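JSC1_58120g3 from [Leptolyngbya] sp. binds a verdin chromophore in a GAF domain of the cyanobacteriochrome type, absorbs far-red light in its dark state and probably serves as a light sensor. One contact in two of its structures: PDB 6XHH (chain A, 1.50 Å), residues 79-84 and 131-136, and PDB 6XHG (chain B, 2.30 Å), residues 79-84 and 131-136. Both blocks share one frame: the second was fitted to the first on N, CA, C and O of the twelve residues, RMSD 0.11 Å. Numbering follows each deposited sequence.

Structure 1 (6XHH); sequences GRFQQN and VVAIFQ. With M1V (mesobiliverdin IX(alpha)), chain C.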
# COMPACT_ATOMS: atom_id res chain seq x y z
N GLY A 79 1.52 -9.69 10.21
CA GLY A 79 0.56 -10.48 9.45
C GLY A 79 1.16 -11.05 8.19
O GLY A 79 2.33 -11.45 8.15
N ARG A 80 0.34 -11.07 7.13
CA ARG A 80 0.76 -11.67 5.87
C ARG A 80 1.91 -10.93 5.22
O ARG A 80 2.57 -11.49 4.33
CB ARG A 80 -0.42 -11.70 4.90
CG ARG A 80 -0.87 -10.30 4.45
CD ARG A 80 -1.94 -10.35 3.36
NE ARG A 80 -3.18 -10.98 3.82
CZ ARG A 80 -4.11 -11.48 3.00
NH1 ARG A 80 -3.94 -11.44 1.68
NH2 ARG A 80 -5.19 -12.05 3.49
N PHE A 81 2.18 -9.69 5.64
CA PHE A 81 3.22 -8.92 4.96
C PHE A 81 4.61 -9.45 5.26
O PHE A 81 5.54 -9.21 4.48
CB PHE A 81 3.07 -7.44 5.33
CG PHE A 81 1.77 -6.86 4.88
CD1 PHE A 81 1.50 -6.71 3.52
CD2 PHE A 81 0.78 -6.51 5.80
CE1 PHE A 81 0.29 -6.22 3.09
CE2 PHE A 81 -0.43 -6.00 5.36
CZ PHE A 81 -0.68 -5.86 4.01
N GLN A 82 4.76 -10.24 6.34
CA GLN A 82 6.05 -10.87 6.60
C GLN A 82 6.40 -11.88 5.52
O GLN A 82 7.58 -12.13 5.27
CB GLN A 82 6.06 -11.53 7.97
CG GLN A 82 6.02 -10.56 9.16
CD GLN A 82 7.34 -9.81 9.39
OE1 GLN A 82 8.31 -9.99 8.65
NE2 GLN A 82 7.37 -8.99 10.44
N GLN A 83 5.38 -12.45 4.86
CA GLN A 83 5.57 -13.34 3.73
C GLN A 83 5.44 -12.62 2.39
O GLN A 83 5.35 -13.27 1.35
CB GLN A 83 4.56 -14.50 3.81
CG GLN A 83 4.88 -15.52 4.89
CD GLN A 83 4.69 -14.99 6.29
OE1 GLN A 83 3.62 -14.47 6.63
NE2 GLN A 83 5.72 -15.12 7.11
N ASN A 84 5.43 -11.29 2.41
CA ASN A 84 5.24 -10.47 1.20
C ASN A 84 4.00 -10.87 0.42
O ASN A 84 3.99 -10.91 -0.82
CB ASN A 84 6.47 -10.51 0.29
CG ASN A 84 6.45 -9.38 -0.72
OD1 ASN A 84 5.70 -8.41 -0.56
ND2 ASN A 84 7.24 -9.51 -1.78
N VAL A 131 -2.83 -3.15 -0.84
CA VAL A 131 -1.82 -2.87 0.18
C VAL A 131 -0.68 -3.89 0.03
O VAL A 131 -0.93 -5.10 -0.03
CB VAL A 131 -2.40 -2.91 1.61
CG1 VAL A 131 -1.37 -2.39 2.63
CG2 VAL A 131 -3.70 -2.11 1.69
N VAL A 132 0.56 -3.40 -0.05
CA VAL A 132 1.70 -4.29 -0.24
C VAL A 132 2.83 -3.90 0.69
O VAL A 132 2.94 -2.76 1.15
CB VAL A 132 2.23 -4.29 -1.69
CG1 VAL A 132 1.12 -4.66 -2.68
CG2 VAL A 132 2.87 -2.94 -2.02
N ALA A 133 3.69 -4.88 0.96
CA ALA A 133 4.78 -4.71 1.90
C ALA A 133 5.93 -3.90 1.29
O ALA A 133 6.28 -4.07 0.12
CB ALA A 133 5.29 -6.08 2.36
N ILE A 134 6.53 -3.05 2.11
CA ILE A 134 7.81 -2.42 1.78
C ILE A 134 8.87 -3.10 2.62
O ILE A 134 8.83 -3.03 3.85
CB ILE A 134 7.80 -0.91 2.07
CG1 ILE A 134 6.78 -0.18 1.21
CG2 ILE A 134 9.17 -0.29 1.81
CD1 ILE A 134 6.54 1.26 1.69
N PHE A 135 9.82 -3.78 1.95
CA PHE A 135 10.92 -4.46 2.60
C PHE A 135 12.21 -3.67 2.46
O PHE A 135 12.56 -3.24 1.36
CB PHE A 135 11.11 -5.86 2.02
CG PHE A 135 10.27 -6.88 2.68
CD1 PHE A 135 10.69 -7.49 3.85
CD2 PHE A 135 9.04 -7.20 2.17
CE1 PHE A 135 9.89 -8.43 4.47
CE2 PHE A 135 8.23 -8.15 2.79
CZ PHE A 135 8.66 -8.75 3.94
N GLN A 136 12.92 -3.49 3.56
CA GLN A 136 14.26 -2.93 3.58
C GLN A 136 15.20 -4.11 3.76
O GLN A 136 15.37 -4.61 4.87
CB GLN A 136 14.41 -1.92 4.70
CG GLN A 136 15.82 -1.43 4.95
CD GLN A 136 15.96 -0.79 6.32
OE1 GLN A 136 14.96 -0.49 6.97
NE2 GLN A 136 17.19 -0.58 6.76
OA M1V C . -7.68 -1.08 13.42
C1A M1V C . -8.18 -2.17 13.68
NA M1V C . -7.96 -3.28 12.96
C2A M1V C . -9.05 -2.44 14.75
CMA M1V C . -9.53 -1.44 15.78
C3A M1V C . -9.39 -3.79 14.70
CAA M1V C . -10.28 -4.53 15.61
CBA M1V C . -9.56 -5.66 16.35
C4A M1V C . -8.68 -4.34 13.52
CHA M1V C . -8.74 -5.65 13.12
C1B M1V C . -8.09 -6.34 12.00
C2B M1V C . -8.34 -7.71 11.73
CMB M1V C . -9.28 -8.60 12.51
C3B M1V C . -7.60 -8.05 10.64
CAB M1V C . -7.55 -9.42 9.98
CBB M1V C . -8.31 -9.38 8.64
CGB M1V C . -9.79 -9.22 8.88
O2B M1V C . -10.45 -10.15 9.41
O1B M1V C . -10.40 -8.17 8.55
NB M1V C . -7.21 -5.88 11.10
C4B M1V C . -6.88 -6.88 10.26
CHB M1V C . -6.00 -6.89 9.16
C1C M1V C . -5.35 -5.85 8.47
C2C M1V C . -4.77 -6.04 7.21
CAC M1V C . -4.68 -7.37 6.49
CBC M1V C . -3.46 -8.06 7.15
CGC M1V C . -3.38 -9.57 6.96
O2C M1V C . -4.24 -10.18 6.29
O1C M1V C . -2.45 -10.23 7.49
C3C M1V C . -4.22 -4.82 6.83
CMC M1V C . -3.49 -4.57 5.54
NC M1V C . -5.19 -4.53 8.84
C4C M1V C . -4.51 -3.88 7.85
CHC M1V C . -4.19 -2.50 8.01
C1D M1V C . -3.68 -1.59 7.11
C2D M1V C . -2.70 -0.60 7.40
CMD M1V C . -2.01 -0.41 8.73
ND M1V C . -4.08 -1.42 5.79
C4D M1V C . -3.37 -0.41 5.26
OD M1V C . -3.51 -0.02 4.10
C3D M1V C . -2.50 0.12 6.27
CAD M1V C . -1.51 1.25 6.10
CBD M1V C . -2.25 2.56 6.09
O HOH W 1 3.04 -7.54 0.15
O HOH W 2 5.49 -5.87 -1.86
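F81 lies across V131 and A133, joining the 3-10 turn 80-82, in the loop before strand 87-89, to strand 128-136 of the GAF sheet. This is the tight side. The flat ring meets branched V131 crosswise, CZ 3.8 Å from CG1, and the small A133 methyl lets the strand lie close beneath F81 CB. R80 CG covers one ring face, and M1V CMC touches the edge at CE2 (3.4 Å). The cation of R80 suits one propionate of M1V (O1C and O2C): its backbone N donates to O1C (2.9 Å, 169°) and NE lies 2.8 Å from O2C; E96 pairs with NH2. G79 has no CB to strike O1C. The looser side is partly exposed: the F135 edge faces F81 O (3.2 Å from CZ), and the N84 amide oxygen accepts from water 1, which bridges to A133 N.

Structure 2 (6XHG); sequences GRFQQN and VVAIFQ. With BVX (3-[2-[(~{Z})-[5-[(4-ethenyl-3-methyl-5-oxidanylidene-pyrrol-2-ylidene)methyl]-3-(3-hydroxy-3-oxopropyl)-4-methyl-pyrrol-2-ylidene]methyl]-5-[(~{Z})-(3-ethyl-4-methyl-5-oxidanylidene-pyrrol-2-ylidene)methyl]-4-methyl-1~{H}-pyrrol-3-yl]propanoic acid), chain D.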
# COMPACT_ATOMS: atom_id res chain seq x y z
N GLY B 79 1.74 -9.51 10.18
CA GLY B 79 0.78 -10.35 9.48
C GLY B 79 1.33 -10.96 8.21
O GLY B 79 2.53 -11.26 8.08
N ARG B 80 0.45 -11.04 7.21
CA ARG B 80 0.79 -11.69 5.95
C ARG B 80 1.92 -10.98 5.23
O ARG B 80 2.57 -11.58 4.36
CB ARG B 80 -0.45 -11.74 5.06
CG ARG B 80 -0.90 -10.36 4.59
CD ARG B 80 -2.05 -10.43 3.59
NE ARG B 80 -3.25 -10.99 4.19
CZ ARG B 80 -4.27 -11.51 3.51
NH1 ARG B 80 -4.23 -11.53 2.18
NH2 ARG B 80 -5.32 -11.99 4.15
N PHE B 81 2.20 -9.74 5.61
CA PHE B 81 3.21 -8.96 4.91
C PHE B 81 4.60 -9.49 5.21
O PHE B 81 5.54 -9.20 4.47
CB PHE B 81 3.07 -7.49 5.27
CG PHE B 81 1.75 -6.92 4.86
CD1 PHE B 81 1.44 -6.78 3.52
CD2 PHE B 81 0.80 -6.57 5.81
CE1 PHE B 81 0.22 -6.28 3.13
CE2 PHE B 81 -0.42 -6.06 5.43
CZ PHE B 81 -0.71 -5.91 4.08
N GLN B 82 4.75 -10.26 6.30
CA GLN B 82 6.05 -10.89 6.53
C GLN B 82 6.37 -11.91 5.45
O GLN B 82 7.54 -12.19 5.18
CB GLN B 82 6.09 -11.54 7.92
CG GLN B 82 6.08 -10.55 9.07
CD GLN B 82 7.40 -9.80 9.23
OE1 GLN B 82 8.34 -10.00 8.47
NE2 GLN B 82 7.45 -8.91 10.22
N GLN B 83 5.34 -12.47 4.82
CA GLN B 83 5.49 -13.38 3.69
C GLN B 83 5.34 -12.67 2.35
O GLN B 83 5.20 -13.34 1.32
CB GLN B 83 4.48 -14.53 3.79
CG GLN B 83 4.81 -15.56 4.87
CD GLN B 83 4.62 -15.01 6.27
OE1 GLN B 83 3.55 -14.49 6.60
NE2 GLN B 83 5.65 -15.13 7.09
N ASN B 84 5.34 -11.34 2.35
CA ASN B 84 5.13 -10.53 1.14
C ASN B 84 3.85 -10.94 0.42
O ASN B 84 3.79 -11.03 -0.81
CB ASN B 84 6.34 -10.63 0.20
CG ASN B 84 6.35 -9.52 -0.85
OD1 ASN B 84 5.66 -8.52 -0.70
ND2 ASN B 84 7.13 -9.71 -1.90
N VAL B 131 -2.80 -3.14 -0.84
CA VAL B 131 -1.77 -2.87 0.16
C VAL B 131 -0.67 -3.90 0.00
O VAL B 131 -0.94 -5.10 -0.02
CB VAL B 131 -2.33 -2.90 1.60
CG1 VAL B 131 -1.30 -2.39 2.59
CG2 VAL B 131 -3.61 -2.08 1.69
N VAL B 132 0.58 -3.43 -0.10
CA VAL B 132 1.72 -4.32 -0.29
C VAL B 132 2.84 -3.91 0.65
O VAL B 132 2.92 -2.77 1.12
CB VAL B 132 2.23 -4.32 -1.75
CG1 VAL B 132 1.12 -4.70 -2.71
CG2 VAL B 132 2.82 -2.97 -2.11
N ALA B 133 3.71 -4.88 0.93
CA ALA B 133 4.80 -4.70 1.89
C ALA B 133 5.94 -3.90 1.28
O ALA B 133 6.29 -4.06 0.11
CB ALA B 133 5.31 -6.06 2.37
N ILE B 134 6.54 -3.04 2.10
CA ILE B 134 7.81 -2.41 1.79
C ILE B 134 8.88 -3.09 2.64
O ILE B 134 8.80 -3.07 3.87
CB ILE B 134 7.78 -0.89 2.05
CG1 ILE B 134 6.76 -0.21 1.14
CG2 ILE B 134 9.16 -0.28 1.83
CD1 ILE B 134 6.47 1.22 1.53
N PHE B 135 9.82 -3.75 1.98
CA PHE B 135 10.92 -4.42 2.66
C PHE B 135 12.21 -3.63 2.52
O PHE B 135 12.57 -3.19 1.42
CB PHE B 135 11.11 -5.83 2.10
CG PHE B 135 10.24 -6.86 2.76
CD1 PHE B 135 9.01 -7.20 2.23
CD2 PHE B 135 10.65 -7.48 3.93
CE1 PHE B 135 8.21 -8.14 2.84
CE2 PHE B 135 9.86 -8.42 4.55
CZ PHE B 135 8.64 -8.75 4.00
N GLN B 136 12.90 -3.43 3.65
CA GLN B 136 14.25 -2.88 3.69
C GLN B 136 15.18 -4.06 3.91
O GLN B 136 15.29 -4.58 5.03
CB GLN B 136 14.39 -1.83 4.78
CG GLN B 136 15.82 -1.37 5.03
CD GLN B 136 15.99 -0.66 6.36
OE1 GLN B 136 15.02 -0.30 7.02
NE2 GLN B 136 17.24 -0.47 6.77
CHA BVX D . -5.97 -7.20 9.26
NA BVX D . -5.26 -4.74 8.91
C1A BVX D . -5.35 -6.02 8.51
C2A BVX D . -4.78 -6.11 7.26
C3A BVX D . -4.32 -4.87 6.91
C4A BVX D . -4.63 -4.01 7.95
CMA BVX D . -3.62 -4.57 5.59
CAA BVX D . -4.65 -7.39 6.44
CBA BVX D . -3.33 -8.05 6.83
CGA BVX D . -3.50 -9.56 7.05
O1A BVX D . -4.60 -10.11 6.79
O2A BVX D . -2.53 -10.24 7.48
CHB BVX D . -4.37 -2.50 8.12
NB BVX D . -4.20 -1.51 5.93
C1B BVX D . -3.86 -1.65 7.24
C2B BVX D . -2.91 -0.70 7.53
C3B BVX D . -2.65 0.00 6.41
C4B BVX D . -3.45 -0.51 5.41
CMB BVX D . -2.25 -0.47 8.88
OB BVX D . -3.49 -0.13 4.28
CAB BVX D . -1.64 1.15 6.29
CBB BVX D . -1.80 2.11 5.41
NC BVX D . -7.87 -3.53 12.82
C1C BVX D . -8.00 -2.37 13.52
C2C BVX D . -8.88 -2.59 14.54
C3C BVX D . -9.29 -3.87 14.48
C4C BVX D . -8.65 -4.46 13.41
CMC BVX D . -9.34 -1.56 15.58
OC BVX D . -7.46 -1.34 13.29
CAC BVX D . -10.28 -4.54 15.43
CBC BVX D . -9.62 -5.51 16.42
CHD BVX D . -8.83 -5.72 13.05
ND BVX D . -7.19 -6.06 11.02
C1D BVX D . -8.08 -6.50 11.96
C2D BVX D . -8.25 -7.85 11.79
C3D BVX D . -7.48 -8.25 10.76
C4D BVX D . -6.81 -7.14 10.28
CMD BVX D . -9.17 -8.74 12.63
CAD BVX D . -7.37 -9.68 10.23
CBD BVX D . -8.01 -9.81 8.85
CGD BVX D . -9.46 -9.32 8.89
O1D BVX D . -10.26 -9.79 9.73
O2D BVX D . -9.85 -8.46 8.06
O HOH W 3 3.17 -7.22 0.13
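Packed across V131 and A133, the aromatic ring of F81 makes the tight side of the contact. It meets branched V131 crosswise, CZ 3.9 Å from CG1, and the small A133 methyl lets the strand lie close beneath F81 CB. R80 CG covers one ring face, and BVX CMA touches the edge at CE2 (3.5 Å). The cation of R80 suits one propionate of BVX (O2A and O1A): its backbone N donates to O2A (3.1 Å, 167°) and NE lies 3.1 Å from O1A; E96 pairs with NH2. G79 has no CB to strike O2A. On the looser, partly exposed side the F135 edge faces F81 O (3.2 Å from CZ), and the N84 amide oxygen accepts from water 3, which lies beside A133 N, its approach to that nitrogen doubtfully short.

Structure 1 against structure 2
The bound group is the sharpest difference: structure 1 holds M1V, modelled for the dihydrobiliverdin of its entry title, and structure 2 holds BVX, modelled for biliverdin. At the terminal ring beside V131(A) and V131(B) the two part chemically. M1V ends there in an ethyl, whereas BVX carries an ethenyl. The double bond can extend the conjugation of the bilin, which may shift its absorption.

Of the residues of the two segments that touch the group, R80(A), F81(A) and V131(A) keep their place with their counterparts, and the backbone coincides within the error. The backbone N of R80(A) donates to M1V O1C and that of R80(B) to BVX O2A, so the same backbone N-H holds the carboxylate in both. The lactam oxygen of the terminal ring, OD in M1V and OB in BVX, lies 3.2 Å from CG2 of V131(A) and of V131(B) respectively. G79(A), R80(A), F81(A) and V131(A) touch M1V, and their counterparts touch BVX, so among these four positions no contact with the group is lost or replaced.

Away from the bilin, beyond F81(A) and F81(B), water 1 and water 3 share one place next to N84(A) and N84(B). Water 2, between N84(A) OD1 and A133(A) O, is modelled in structure 1 alone, which may reflect modelling or resolution.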